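Local coordinates for protein HTH-type transcriptional regulator ascG (Escherichia coli, PDB 3BRQ) that represses the asc operon as a sequence-specific DNA-binding transcription factor of the LacI family, at residues V25-L30 with E64-A69; A80-P85 with Q260-R265; V131-N136 with G283-R288. One frame throughout, in Å; residues are numbered along the deposited sequence.

Contacts 1 and 2 share the parallel sheet of the N-terminal half and touch: Val25 O lies 2.8 Å from Tyr84 N, a probable hydrogen bond between neighbouring strands, and Val25 CG1 packs 3.3 Å from Ile83 CD1. Their centres are 15 Å apart. Contact 3 belongs to the mixed sheet of the other half, its centre 33 Å from contact 1 and 29 Å from contact 2, on the opposite side of the chain's centre. Contacts 2 and 3 interleave along the sequence: 131-136 comes between 80-85 and 260-265, and 283-288 follows. A sulfate ion held by Tyr84 of contact 2 also bonds Ser151 and Thr153.

Contact 1. Residues V25-L30 with E64-A69; sequences VVTNTL and EEERQA
Val25 and Thr27, in strand 21-27 of the parallel sheet, face Ala69 and Glu66 of helix 63-75, which lies in the crossover from strand 53-60 to strand 80-84. The short strand and helix axes approach to 8.7 Å and run nearly antiparallel, at 161°, as strand and helix do in this fold. One half of the contact is apolar. Val25 CG1 meets Ala69 CB at 3.7 Å, while its other branch, CG2, rests 3.9 Å from Ala69 O, so both branches of the forked side chain touch Ala69. Ile70 and Leu73 of the same helix continue the packing round Val25.

The other half is polar but equally buried. Thr27 OG1 donates to Glu66 OE2, and the modelled separation of 2.4 Å is so short that its exact value is doubtful. With OG1 anti to the carbonyl carbon (chi1 -52°), the hydroxyl is presented to the carboxylate, and the methyl CG2 stays 3.7 Å from the same OE2. Glu66 reaches it with a chain that is extended beyond CG (chi2 167°), and the two side chains cross obliquely.

The carboxylate has further partners in the loop after strand 80-84: OE2 receives the backbone N-H groups of Arg86 and Phe87, and OE1 that of Leu88. Counting Thr27, three donors converge on OE2 and one on OE1, which satisfies both buried oxygens, fixes the carboxylate's rotation and would probably favour its ionised form. Helix, strand and loop are thereby tied together at a single side chain. A helix packed through one face on a parallel sheet in a right-handed beta-alpha-beta crossover is typical of the periplasmic-binding-protein-like core of LacI-family repressors.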
ATOM      1  N   VAL B  25      -0.019  16.008  -6.992  1.00 18.59           N
ATOM      2  CA  VAL B  25       0.655  15.344  -8.141  1.00 18.40           C
ATOM      3  C   VAL B  25       1.604  14.306  -7.502  1.00 19.50           C
ATOM      4  O   VAL B  25       2.436  14.678  -6.679  1.00 20.88           O
ATOM      5  CB  VAL B  25       1.526  16.327  -9.012  1.00 17.58           C
ATOM      6  CG1 VAL B  25       2.299  15.529 -10.096  1.00 19.40           C
ATOM      7  CG2 VAL B  25       0.655  17.288  -9.727  1.00 16.92           C
ATOM      8  N   VAL B  26       1.477  13.036  -7.858  1.00 18.31           N
ATOM      9  CA  VAL B  26       2.268  11.952  -7.276  1.00 18.94           C
ATOM     10  C   VAL B  26       2.655  10.992  -8.408  1.00 20.30           C
ATOM     11  O   VAL B  26       1.835  10.645  -9.261  1.00 17.13           O
ATOM     12  CB  VAL B  26       1.533  11.194  -6.176  1.00 17.24           C
ATOM     13  CG1 VAL B  26       2.368  10.042  -5.629  1.00 18.75           C
ATOM     14  CG2 VAL B  26       1.136  12.150  -5.039  1.00 20.05           C
ATOM     15  N   THR B  27       3.960  10.678  -8.462  1.00 20.23           N
ATOM     16  CA  THR B  27       4.525   9.771  -9.466  1.00 22.10           C
ATOM     17  C   THR B  27       3.973   8.338  -9.300  1.00 22.94           C
ATOM     18  O   THR B  27       3.758   7.846  -8.178  1.00 23.18           O
ATOM     19  CB  THR B  27       6.102   9.839  -9.426  1.00 23.71           C
ATOM     20  OG1 THR B  27       6.503  11.229  -9.510  1.00 22.69           O
ATOM     21  CG2 THR B  27       6.717   9.190 -10.638  1.00 23.99           C
ATOM     22  N   ASN B  28       3.789   7.652 -10.418  1.00 21.96           N
ATOM     23  CA  ASN B  28       3.296   6.279 -10.450  1.00 23.79           C
ATOM     24  C   ASN B  28       4.450   5.278 -10.210  1.00 22.69           C
ATOM     25  O   ASN B  28       4.892   4.555 -11.107  1.00 21.46           O
ATOM     26  CB  ASN B  28       2.606   6.029 -11.801  1.00 22.14           C
ATOM     27  CG  ASN B  28       1.976   4.642 -11.898  1.00 28.50           C
ATOM     28  OD1 ASN B  28       1.295   4.216 -11.007  1.00 27.31           O
ATOM     29  ND2 ASN B  28       2.241   3.941 -12.984  1.00 26.51           N
ATOM     30  N   THR B  29       4.958   5.265  -8.991  1.00 24.17           N
ATOM     31  CA  THR B  29       6.032   4.347  -8.664  1.00 24.87           C
ATOM     32  C   THR B  29       5.465   3.281  -7.762  1.00 25.93           C
ATOM     33  O   THR B  29       4.425   3.478  -7.130  1.00 25.91           O
ATOM     34  CB  THR B  29       7.203   5.042  -8.011  1.00 25.12           C
ATOM     35  OG1 THR B  29       6.727   5.813  -6.906  1.00 23.96           O
ATOM     36  CG2 THR B  29       7.912   5.979  -9.047  1.00 23.91           C
ATOM     37  N   LEU B  30       6.115   2.132  -7.739  1.00 27.22           N
ATOM     38  CA  LEU B  30       5.564   1.001  -7.001  1.00 28.22           C
ATOM     39  C   LEU B  30       5.789   1.270  -5.502  1.00 27.33           C
ATOM     40  O   LEU B  30       4.936   0.959  -4.667  1.00 27.01           O
ATOM     41  CB  LEU B  30       6.265  -0.303  -7.419  1.00 29.70           C
ATOM     42  CG  LEU B  30       5.842  -1.527  -6.618  1.00 33.93           C
ATOM     43  CD1 LEU B  30       4.365  -1.958  -6.893  1.00 38.97           C
ATOM     44  CD2 LEU B  30       6.803  -2.664  -6.907  1.00 39.10           C
ATOM     45  N   GLU B  64       9.402  15.317 -17.010  1.00 17.51           N
ATOM     46  CA  GLU B  64       8.517  15.989 -17.939  1.00 17.91           C
ATOM     47  C   GLU B  64       7.034  15.753 -17.652  1.00 17.79           C
ATOM     48  O   GLU B  64       6.227  16.689 -17.712  1.00 18.46           O
ATOM     49  CB  GLU B  64       8.850  15.595 -19.400  1.00 18.99           C
ATOM     50  CG  GLU B  64       7.859  16.209 -20.462  1.00 22.96           C
ATOM     51  CD  GLU B  64       7.914  17.726 -20.575  1.00 30.94           C
ATOM     52  OE1 GLU B  64       8.996  18.322 -20.319  1.00 33.17           O
ATOM     53  OE2 GLU B  64       6.884  18.322 -21.005  1.00 32.66           O
ATOM     54  N   GLU B  65       6.665  14.534 -17.312  1.00 18.06           N
ATOM     55  CA  GLU B  65       5.258  14.265 -17.030  1.00 17.66           C
ATOM     56  C   GLU B  65       4.813  14.814 -15.638  1.00 19.01           C
ATOM     57  O   GLU B  65       3.650  15.178 -15.454  1.00 18.92           O
ATOM     58  CB  GLU B  65       5.002  12.769 -17.103  1.00 18.59           C
ATOM     59  CG  GLU B  65       4.795  12.216 -18.539  1.00 18.57           C
ATOM     60  CD  GLU B  65       5.067  10.718 -18.679  1.00 16.40           C
ATOM     61  OE1 GLU B  65       5.895  10.104 -17.955  1.00 19.39           O
ATOM     62  OE2 GLU B  65       4.462  10.139 -19.570  1.00 21.45           O
ATOM     63  N   GLU B  66       5.736  14.856 -14.663  1.00 19.20           N
ATOM     64  CA  GLU B  66       5.435  15.480 -13.381  1.00 20.22           C
ATOM     65  C   GLU B  66       5.119  16.944 -13.578  1.00 19.29           C
ATOM     66  O   GLU B  66       4.129  17.415 -13.056  1.00 19.22           O
ATOM     67  CB  GLU B  66       6.572  15.279 -12.372  1.00 20.00           C
ATOM     68  CG  GLU B  66       6.758  13.816 -11.913  1.00 18.14           C
ATOM     69  CD  GLU B  66       8.075  13.593 -11.167  1.00 22.64           C
ATOM     70  OE1 GLU B  66       8.988  14.477 -11.263  1.00 22.47           O
ATOM     71  OE2 GLU B  66       8.234  12.535 -10.509  1.00 16.68           O
ATOM     72  N   ARG B  67       5.945  17.642 -14.368  1.00 20.21           N
ATOM     73  CA  ARG B  67       5.676  19.012 -14.754  1.00 21.73           C
ATOM     74  C   ARG B  67       4.324  19.217 -15.503  1.00 20.42           C
ATOM     75  O   ARG B  67       3.545  20.124 -15.158  1.00 19.32           O
ATOM     76  CB  ARG B  67       6.850  19.488 -15.585  1.00 22.05           C
ATOM     77  CG  ARG B  67       6.772  20.875 -16.108  1.00 27.76           C
ATOM     78  CD  ARG B  67       7.766  20.994 -17.278  1.00 30.52           C
ATOM     79  NE  ARG B  67       9.084  21.260 -16.757  1.00 35.23           N
ATOM     80  CZ  ARG B  67      10.147  20.456 -16.794  1.00 39.59           C
ATOM     81  NH1 ARG B  67      10.125  19.257 -17.371  1.00 41.39           N
ATOM     82  NH2 ARG B  67      11.275  20.893 -16.241  1.00 42.35           N
ATOM     83  N   GLN B  68       4.030  18.347 -16.474  1.00 19.58           N
ATOM     84  CA  GLN B  68       2.785  18.458 -17.208  1.00 22.35           C
ATOM     85  C   GLN B  68       1.576  18.237 -16.298  1.00 20.87           C
ATOM     86  O   GLN B  68       0.520  18.821 -16.519  1.00 22.15           O
ATOM     87  CB  GLN B  68       2.706  17.440 -18.355  1.00 22.87           C
ATOM     88  CG  GLN B  68       3.636  17.795 -19.511  1.00 28.99           C
ATOM     89  CD  GLN B  68       3.729  16.660 -20.527  1.00 35.48           C
ATOM     90  OE1 GLN B  68       2.993  15.648 -20.422  1.00 35.77           O
ATOM     91  NE2 GLN B  68       4.639  16.810 -21.516  1.00 31.17           N
ATOM     92  N   ALA B  69       1.718  17.376 -15.307  1.00 19.62           N
ATOM     93  CA  ALA B  69       0.585  17.062 -14.367  1.00 19.30           C
ATOM     94  C   ALA B  69       0.285  18.277 -13.463  1.00 19.80           C
ATOM     95  O   ALA B  69      -0.868  18.571 -13.136  1.00 17.92           O
ATOM     96  CB  ALA B  69       0.957  15.855 -13.509  1.00 19.74           C
TER

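Contact 2. Residues A80-P85 with Q260-R265. With SO4 (sulfate ion), chain F.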
ATOM      1  N   ALA B  80      -4.310  25.505  -5.141  1.00 26.78           N
ATOM      2  CA  ALA B  80      -2.993  25.205  -4.580  1.00 23.72           C
ATOM      3  C   ALA B  80      -2.544  23.816  -5.030  1.00 23.10           C
ATOM      4  O   ALA B  80      -3.389  22.910  -5.231  1.00 20.05           O
ATOM      5  CB  ALA B  80      -3.061  25.219  -3.069  1.00 24.63           C
ATOM      6  N   ILE B  81      -1.220  23.617  -5.122  1.00 21.00           N
ATOM      7  CA  ILE B  81      -0.704  22.297  -5.536  1.00 20.53           C
ATOM      8  C   ILE B  81       0.282  21.721  -4.505  1.00 20.66           C
ATOM      9  O   ILE B  81       1.148  22.441  -3.985  1.00 20.31           O
ATOM     10  CB  ILE B  81      -0.033  22.400  -6.930  1.00 21.57           C
ATOM     11  CG1 ILE B  81      -0.994  23.040  -7.945  1.00 23.23           C
ATOM     12  CG2 ILE B  81       0.486  21.000  -7.462  1.00 21.02           C
ATOM     13  CD1 ILE B  81      -2.031  22.013  -8.427  1.00 26.09           C
HETATM   14  N   MSE B  82       0.157  20.438  -4.198  1.00 20.18           N
HETATM   15  CA  MSE B  82       1.236  19.720  -3.486  1.00 20.62           C
HETATM   16  C   MSE B  82       1.883  18.805  -4.505  1.00 20.70           C
HETATM   17  O   MSE B  82       1.218  17.919  -5.025  1.00 18.09           O
HETATM   18  CB  MSE B  82       0.708  18.858  -2.334  1.00 20.56           C
HETATM   19  CG  MSE B  82       1.883  18.094  -1.580  1.00 24.86           C
HETATM   20 SE   MSE B  82       1.327  16.462  -0.724  0.50 27.04          SE
HETATM   21  CE  MSE B  82       1.171  15.367  -2.380  1.00 24.94           C
ATOM     22  N   ILE B  83       3.181  19.004  -4.792  1.00 21.01           N
ATOM     23  CA  ILE B  83       3.869  18.069  -5.705  1.00 22.00           C
ATOM     24  C   ILE B  83       4.715  17.072  -4.880  1.00 21.16           C
ATOM     25  O   ILE B  83       5.474  17.474  -4.024  1.00 21.27           O
ATOM     26  CB  ILE B  83       4.658  18.812  -6.823  1.00 23.69           C
ATOM     27  CG1 ILE B  83       5.602  17.889  -7.608  1.00 25.43           C
ATOM     28  CG2 ILE B  83       5.519  19.917  -6.270  1.00 23.97           C
ATOM     29  CD1 ILE B  83       4.850  16.989  -8.621  1.00 31.55           C
ATOM     30  N   TYR B  84       4.508  15.768  -5.083  1.00 19.53           N
ATOM     31  CA  TYR B  84       5.459  14.784  -4.565  1.00 19.46           C
ATOM     32  C   TYR B  84       6.240  14.094  -5.734  1.00 18.98           C
ATOM     33  O   TYR B  84       5.785  13.115  -6.286  1.00 18.27           O
ATOM     34  CB  TYR B  84       4.718  13.830  -3.631  1.00 19.04           C
ATOM     35  CG  TYR B  84       5.497  12.642  -3.104  1.00 20.11           C
ATOM     36  CD1 TYR B  84       6.897  12.571  -3.195  1.00 17.80           C
ATOM     37  CD2 TYR B  84       4.805  11.567  -2.523  1.00 19.53           C
ATOM     38  CE1 TYR B  84       7.591  11.452  -2.748  1.00 17.07           C
ATOM     39  CE2 TYR B  84       5.484  10.471  -2.035  1.00 18.71           C
ATOM     40  CZ  TYR B  84       6.880  10.439  -2.136  1.00 16.37           C
ATOM     41  OH  TYR B  84       7.517   9.327  -1.655  1.00 18.79           O
ATOM     42  N   PRO B  85       7.396  14.668  -6.149  1.00 17.62           N
ATOM     43  CA  PRO B  85       8.050  14.226  -7.350  1.00 19.61           C
ATOM     44  C   PRO B  85       9.207  13.247  -7.087  1.00 21.79           C
ATOM     45  O   PRO B  85       9.999  13.422  -6.118  1.00 22.75           O
ATOM     46  CB  PRO B  85       8.611  15.554  -7.910  1.00 20.00           C
ATOM     47  CG  PRO B  85       8.968  16.307  -6.735  1.00 18.48           C
ATOM     48  CD  PRO B  85       8.092  15.823  -5.584  1.00 18.86           C
ATOM     49  N   GLN B 260      -0.029  16.701   7.272  1.00 29.35           N
ATOM     50  CA  GLN B 260      -0.813  17.711   7.949  1.00 28.82           C
ATOM     51  C   GLN B 260      -0.096  19.046   7.873  1.00 27.89           C
ATOM     52  O   GLN B 260      -0.745  20.087   7.705  1.00 28.84           O
ATOM     53  CB  GLN B 260      -1.044  17.319   9.390  1.00 30.35           C
ATOM     54  CG  GLN B 260      -2.011  16.143   9.567  1.00 32.55           C
ATOM     55  CD  GLN B 260      -2.109  15.705  11.022  1.00 37.46           C
ATOM     56  OE1 GLN B 260      -1.375  16.200  11.874  1.00 39.70           O
ATOM     57  NE2 GLN B 260      -3.025  14.761  11.314  1.00 36.02           N
ATOM     58  N   GLU B 261       1.224  19.026   7.961  1.00 25.47           N
ATOM     59  CA  GLU B 261       2.004  20.249   7.724  1.00 25.04           C
ATOM     60  C   GLU B 261       1.846  20.830   6.326  1.00 24.46           C
ATOM     61  O   GLU B 261       1.429  21.960   6.174  1.00 24.61           O
ATOM     62  CB  GLU B 261       3.486  20.023   7.963  1.00 23.58           C
ATOM     63  CG  GLU B 261       4.261  21.305   7.918  1.00 27.80           C
ATOM     64  CD  GLU B 261       4.098  22.115   9.204  1.00 33.03           C
ATOM     65  OE1 GLU B 261       3.239  21.784  10.074  1.00 33.70           O
ATOM     66  OE2 GLU B 261       4.864  23.073   9.350  1.00 32.14           O
ATOM     67  N   ILE B 262       2.250  20.087   5.295  1.00 24.56           N
ATOM     68  CA  ILE B 262       2.123  20.596   3.918  1.00 23.33           C
ATOM     69  C   ILE B 262       0.678  20.901   3.507  1.00 23.18           C
ATOM     70  O   ILE B 262       0.407  21.917   2.891  1.00 22.27           O
ATOM     71  CB  ILE B 262       2.812  19.616   2.896  1.00 23.69           C
ATOM     72  CG1 ILE B 262       3.177  20.380   1.595  1.00 21.43           C
ATOM     73  CG2 ILE B 262       1.947  18.363   2.677  1.00 24.50           C
ATOM     74  CD1 ILE B 262       4.086  19.551   0.696  1.00 22.38           C
ATOM     75  N   ILE B 263      -0.287  20.045   3.840  1.00 23.11           N
ATOM     76  CA  ILE B 263      -1.649  20.376   3.427  1.00 23.16           C
ATOM     77  C   ILE B 263      -2.172  21.541   4.253  1.00 23.82           C
ATOM     78  O   ILE B 263      -2.831  22.441   3.732  1.00 23.36           O
ATOM     79  CB  ILE B 263      -2.605  19.165   3.538  1.00 24.72           C
ATOM     80  CG1 ILE B 263      -2.211  18.017   2.577  1.00 24.73           C
ATOM     81  CG2 ILE B 263      -4.059  19.600   3.348  1.00 24.73           C
ATOM     82  CD1 ILE B 263      -2.009  18.360   1.104  1.00 28.31           C
ATOM     83  N   GLY B 264      -1.872  21.534   5.555  1.00 23.99           N
ATOM     84  CA  GLY B 264      -2.323  22.622   6.440  1.00 23.71           C
ATOM     85  C   GLY B 264      -1.761  23.969   5.982  1.00 24.04           C
ATOM     86  O   GLY B 264      -2.506  24.967   5.897  1.00 23.25           O
ATOM     87  N   ARG B 265      -0.466  23.993   5.665  1.00 22.59           N
ATOM     88  CA  ARG B 265       0.136  25.194   5.097  1.00 23.74           C
ATOM     89  C   ARG B 265      -0.463  25.646   3.775  1.00 23.87           C
ATOM     90  O   ARG B 265      -0.653  26.842   3.576  1.00 25.44           O
ATOM     91  CB  ARG B 265       1.650  25.049   4.976  1.00 23.65           C
ATOM     92  CG  ARG B 265       2.335  25.034   6.345  1.00 30.08           C
ATOM     93  CD  ARG B 265       3.791  25.418   6.192  1.00 40.04           C
ATOM     94  NE  ARG B 265       4.661  24.948   7.284  1.00 47.87           N
ATOM     95  CZ  ARG B 265       6.005  24.935   7.220  1.00 53.43           C
ATOM     96  NH1 ARG B 265       6.635  25.352   6.111  1.00 55.51           N
ATOM     97  NH2 ARG B 265       6.732  24.488   8.252  1.00 53.56           N
TER
HETATM   98  S   SO4 F 801      10.763   8.410  -3.716  1.00 24.87           S
HETATM   99  O1  SO4 F 801      11.846   9.087  -3.081  1.00 27.17           O
HETATM  100  O2  SO4 F 801      10.421   9.121  -4.976  1.00 25.26           O
HETATM  101  O3  SO4 F 801      11.031   7.001  -3.837  1.00 29.43           O
HETATM  102  O4  SO4 F 801       9.663   8.418  -2.758  1.00 27.02           O
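Met82 CG and Ile262 CD1 stand only 3.5 Å apart, tighter than usual for two carbons. Met82 is modelled as selenomethionine. Its CG is anti to the backbone N (chi1 -180°), which carries the chain from strand 80-84 toward helix 255-270, and the bend at chi3 (75°) turns the end aside. Ile262 meets it at about a right angle: CD1 presses on CG, while the branch CG2 lies 3.9 Å from SE. Ile263 CD1 adds a looser touch, 4.3 Å from SE, and itself reaches Leu22 and helix 36-49.

Further along the strand, Tyr84 serves a different site. Its OH donates to sulfate O4 at 2.6 Å, with the anion at the ring edge, near the ring plane, and the same OH is hydrogen-bonded to Ile34 N. Thr153, Ser151, Gly33 and Arg86 also bind this sulfate, which is probably from the crystallisation liquor. The C-terminal end of strand 80-84 thus reaches an anion site to which residues of both halves contribute. A phenylalanine in place of Tyr84 lacks the hydroxyl, and Ile34 N and sulfate O4 would probably be left without that shared partner.

On the helix, Arg265 NH2 bridges to Glu261 OE2 at 2.6 Å, one turn apart. A late helix returning to pack on the N-terminal sheet is characteristic of the bilobal LacI-type effector-binding fold, whose relatives bind ligand between the lobes.

Contact 3. Residues V131-N136 with G283-R288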
ATOM      1  N   VAL B 131      22.243   3.137  11.104  1.00 25.05           N
ATOM      2  CA  VAL B 131      23.546   2.524  10.954  1.00 25.07           C
ATOM      3  C   VAL B 131      24.471   2.825  12.165  1.00 25.80           C
ATOM      4  O   VAL B 131      25.155   1.909  12.662  1.00 26.30           O
ATOM      5  CB  VAL B 131      24.222   2.902   9.593  1.00 25.35           C
ATOM      6  CG1 VAL B 131      25.671   2.307   9.457  1.00 24.37           C
ATOM      7  CG2 VAL B 131      23.329   2.481   8.404  1.00 23.75           C
ATOM      8  N   ALA B 132      24.483   4.067  12.636  1.00 26.19           N
ATOM      9  CA  ALA B 132      25.340   4.475  13.777  1.00 27.48           C
ATOM     10  C   ALA B 132      24.954   3.703  15.030  1.00 27.62           C
ATOM     11  O   ALA B 132      25.813   3.344  15.836  1.00 28.79           O
ATOM     12  CB  ALA B 132      25.261   5.980  14.030  1.00 26.91           C
ATOM     13  N   GLU B 133      23.672   3.413  15.155  1.00 28.24           N
ATOM     14  CA  GLU B 133      23.160   2.615  16.250  1.00 29.17           C
ATOM     15  C   GLU B 133      23.674   1.186  16.188  1.00 29.96           C
ATOM     16  O   GLU B 133      24.023   0.594  17.230  1.00 29.62           O
ATOM     17  CB  GLU B 133      21.644   2.626  16.236  1.00 29.53           C
ATOM     18  CG  GLU B 133      21.026   1.879  17.437  1.00 33.14           C
ATOM     19  CD  GLU B 133      19.624   2.318  17.786  1.00 38.25           C
ATOM     20  OE1 GLU B 133      18.940   1.546  18.520  1.00 39.81           O
ATOM     21  OE2 GLU B 133      19.202   3.425  17.360  1.00 38.95           O
ATOM     22  N   LEU B 134      23.738   0.623  14.971  1.00 28.96           N
ATOM     23  CA  LEU B 134      24.327  -0.680  14.802  1.00 29.45           C
ATOM     24  C   LEU B 134      25.783  -0.634  15.164  1.00 29.62           C
ATOM     25  O   LEU B 134      26.233  -1.503  15.912  1.00 31.68           O
ATOM     26  CB  LEU B 134      24.147  -1.231  13.358  1.00 28.42           C
ATOM     27  CG  LEU B 134      22.729  -1.502  12.900  1.00 28.78           C
ATOM     28  CD1 LEU B 134      22.650  -1.831  11.371  1.00 29.24           C
ATOM     29  CD2 LEU B 134      22.055  -2.597  13.694  1.00 30.17           C
ATOM     30  N   ILE B 135      26.537   0.336  14.638  1.00 31.05           N
ATOM     31  CA  ILE B 135      27.976   0.441  14.940  1.00 32.63           C
ATOM     32  C   ILE B 135      28.256   0.567  16.449  1.00 35.12           C
ATOM     33  O   ILE B 135      29.155  -0.098  16.997  1.00 36.33           O
ATOM     34  CB  ILE B 135      28.670   1.601  14.208  1.00 32.62           C
ATOM     35  CG1 ILE B 135      28.535   1.442  12.680  1.00 30.94           C
ATOM     36  CG2 ILE B 135      30.181   1.711  14.656  1.00 33.71           C
ATOM     37  CD1 ILE B 135      28.966   2.661  11.852  1.00 29.09           C
ATOM     38  N   ASN B 136      27.480   1.399  17.129  1.00 37.20           N
ATOM     39  CA  ASN B 136      27.661   1.582  18.580  1.00 38.88           C
ATOM     40  C   ASN B 136      27.197   0.383  19.410  1.00 39.10           C
ATOM     41  O   ASN B 136      27.692   0.201  20.533  1.00 39.56           O
ATOM     42  CB  ASN B 136      27.022   2.893  19.052  1.00 39.75           C
ATOM     43  CG  ASN B 136      27.748   4.114  18.507  1.00 43.06           C
ATOM     44  OD1 ASN B 136      27.130   4.978  17.852  1.00 48.01           O
ATOM     45  ND2 ASN B 136      29.073   4.182  18.732  1.00 43.90           N
ATOM     46  N   GLY B 283      12.880  10.485  10.999  1.00 36.90           N
ATOM     47  CA  GLY B 283      12.294   9.252  11.488  1.00 35.30           C
ATOM     48  C   GLY B 283      12.963   8.801  12.772  1.00 33.97           C
ATOM     49  O   GLY B 283      14.010   9.358  13.189  1.00 33.71           O
ATOM     50  N   LYS B 284      12.331   7.816  13.406  1.00 31.75           N
ATOM     51  CA  LYS B 284      12.834   7.177  14.622  1.00 30.75           C
ATOM     52  C   LYS B 284      12.920   5.689  14.334  1.00 27.71           C
ATOM     53  O   LYS B 284      12.008   5.135  13.753  1.00 25.47           O
ATOM     54  CB  LYS B 284      11.889   7.396  15.821  1.00 31.43           C
ATOM     55  CG  LYS B 284      10.406   7.396  15.440  1.00 36.84           C
ATOM     56  CD  LYS B 284       9.405   7.290  16.642  1.00 43.06           C
ATOM     57  CE  LYS B 284       7.965   7.585  16.140  1.00 46.60           C
ATOM     58  NZ  LYS B 284       6.826   6.772  16.737  1.00 47.88           N
ATOM     59  N   LEU B 285      14.025   5.064  14.711  1.00 26.97           N
ATOM     60  CA  LEU B 285      14.175   3.621  14.579  1.00 27.49           C
ATOM     61  C   LEU B 285      13.325   2.975  15.687  1.00 27.89           C
ATOM     62  O   LEU B 285      13.420   3.358  16.871  1.00 28.65           O
ATOM     63  CB  LEU B 285      15.641   3.203  14.712  1.00 27.65           C
ATOM     64  CG  LEU B 285      15.793   1.689  14.848  1.00 27.66           C
ATOM     65  CD1 LEU B 285      15.367   0.980  13.544  1.00 23.73           C
ATOM     66  CD2 LEU B 285      17.222   1.364  15.195  1.00 28.51           C
ATOM     67  N   ILE B 286      12.438   2.079  15.293  1.00 26.86           N
ATOM     68  CA  ILE B 286      11.656   1.337  16.257  1.00 26.20           C
ATOM     69  C   ILE B 286      12.363   0.019  16.475  1.00 26.87           C
ATOM     70  O   ILE B 286      12.526  -0.761  15.533  1.00 28.31           O
ATOM     71  CB  ILE B 286      10.217   1.140  15.781  1.00 26.83           C
ATOM     72  CG1 ILE B 286       9.616   2.523  15.462  1.00 27.59           C
ATOM     73  CG2 ILE B 286       9.397   0.319  16.846  1.00 24.67           C
ATOM     74  CD1 ILE B 286       8.240   2.811  15.985  1.00 34.94           C
ATOM     75  N   ARG B 287      12.782  -0.231  17.712  1.00 26.12           N
ATOM     76  CA  ARG B 287      13.638  -1.365  18.028  1.00 26.60           C
ATOM     77  C   ARG B 287      12.821  -2.553  18.400  1.00 25.54           C
ATOM     78  O   ARG B 287      12.060  -2.473  19.360  1.00 25.05           O
ATOM     79  CB  ARG B 287      14.584  -1.012  19.175  1.00 28.02           C
ATOM     80  CG  ARG B 287      15.645  -0.041  18.720  1.00 31.10           C
ATOM     81  CD  ARG B 287      16.366   0.633  19.893  1.00 38.61           C
ATOM     82  NE  ARG B 287      16.931   1.888  19.403  1.00 42.17           N
ATOM     83  CZ  ARG B 287      16.302   3.059  19.429  1.00 44.60           C
ATOM     84  NH1 ARG B 287      15.097   3.167  19.976  1.00 43.91           N
ATOM     85  NH2 ARG B 287      16.891   4.130  18.911  1.00 45.38           N
ATOM     86  N   ARG B 288      12.954  -3.639  17.629  1.00 23.43           N
ATOM     87  CA  ARG B 288      12.152  -4.853  17.856  1.00 23.38           C
ATOM     88  C   ARG B 288      13.096  -6.050  17.865  1.00 23.37           C
ATOM     89  O   ARG B 288      14.338  -5.887  17.806  1.00 25.00           O
ATOM     90  CB  ARG B 288      11.025  -5.004  16.800  1.00 23.39           C
ATOM     91  CG  ARG B 288      10.179  -3.746  16.539  1.00 23.93           C
ATOM     92  CD  ARG B 288       8.793  -4.139  15.970  1.00 26.58           C
ATOM     93  NE  ARG B 288       7.823  -3.038  15.982  1.00 28.04           N
ATOM     94  CZ  ARG B 288       7.647  -2.125  15.016  1.00 27.55           C
ATOM     95  NH1 ARG B 288       8.393  -2.130  13.927  1.00 25.64           N
ATOM     96  NH2 ARG B 288       6.697  -1.187  15.158  1.00 26.00           N
TER
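Glu133 of helix 123-136 and Arg287, just past strand 284-286, form a salt bridge at the surface. The part with ordinary geometry is one hydrogen bond: Arg287 NH2 donates to the syn lone pair of Glu133 OE2 at 2.9 Å, nearly straight at 159° and close to the guanidinium plane. The carboxylate and guanidinium planes are 16° apart as modelled, so the two flat groups meet almost coplanar, edge against edge. The other pair, Glu133 OE1 with Arg287 NE, is modelled too close to be trusted, and its geometry is doubtful. Glu133 puts CG anti to its backbone N (chi1 -176°) and stays extended beyond it, spanning the distance from the helix to the strand.

Van der Waals contact is small: Leu285 CD2 lies over one face of the Glu133 carboxylate, 3.7 Å from Glu133 CD. Leu285 also packs on Val251 of the adjacent strand 249-252, to which strand 284-286 runs antiparallel. Beneath the helix, Val131 and Leu134 pack on strands 142-145 and 203-206.

Since Arg287 is exposed and Glu133 partly so, water probably weakens this attraction. The chemistry implies a directional charge pairing that links the residue just past edge strand 284-286 to the helix beside it, with Leu285 as its one apolar neighbour across the contact.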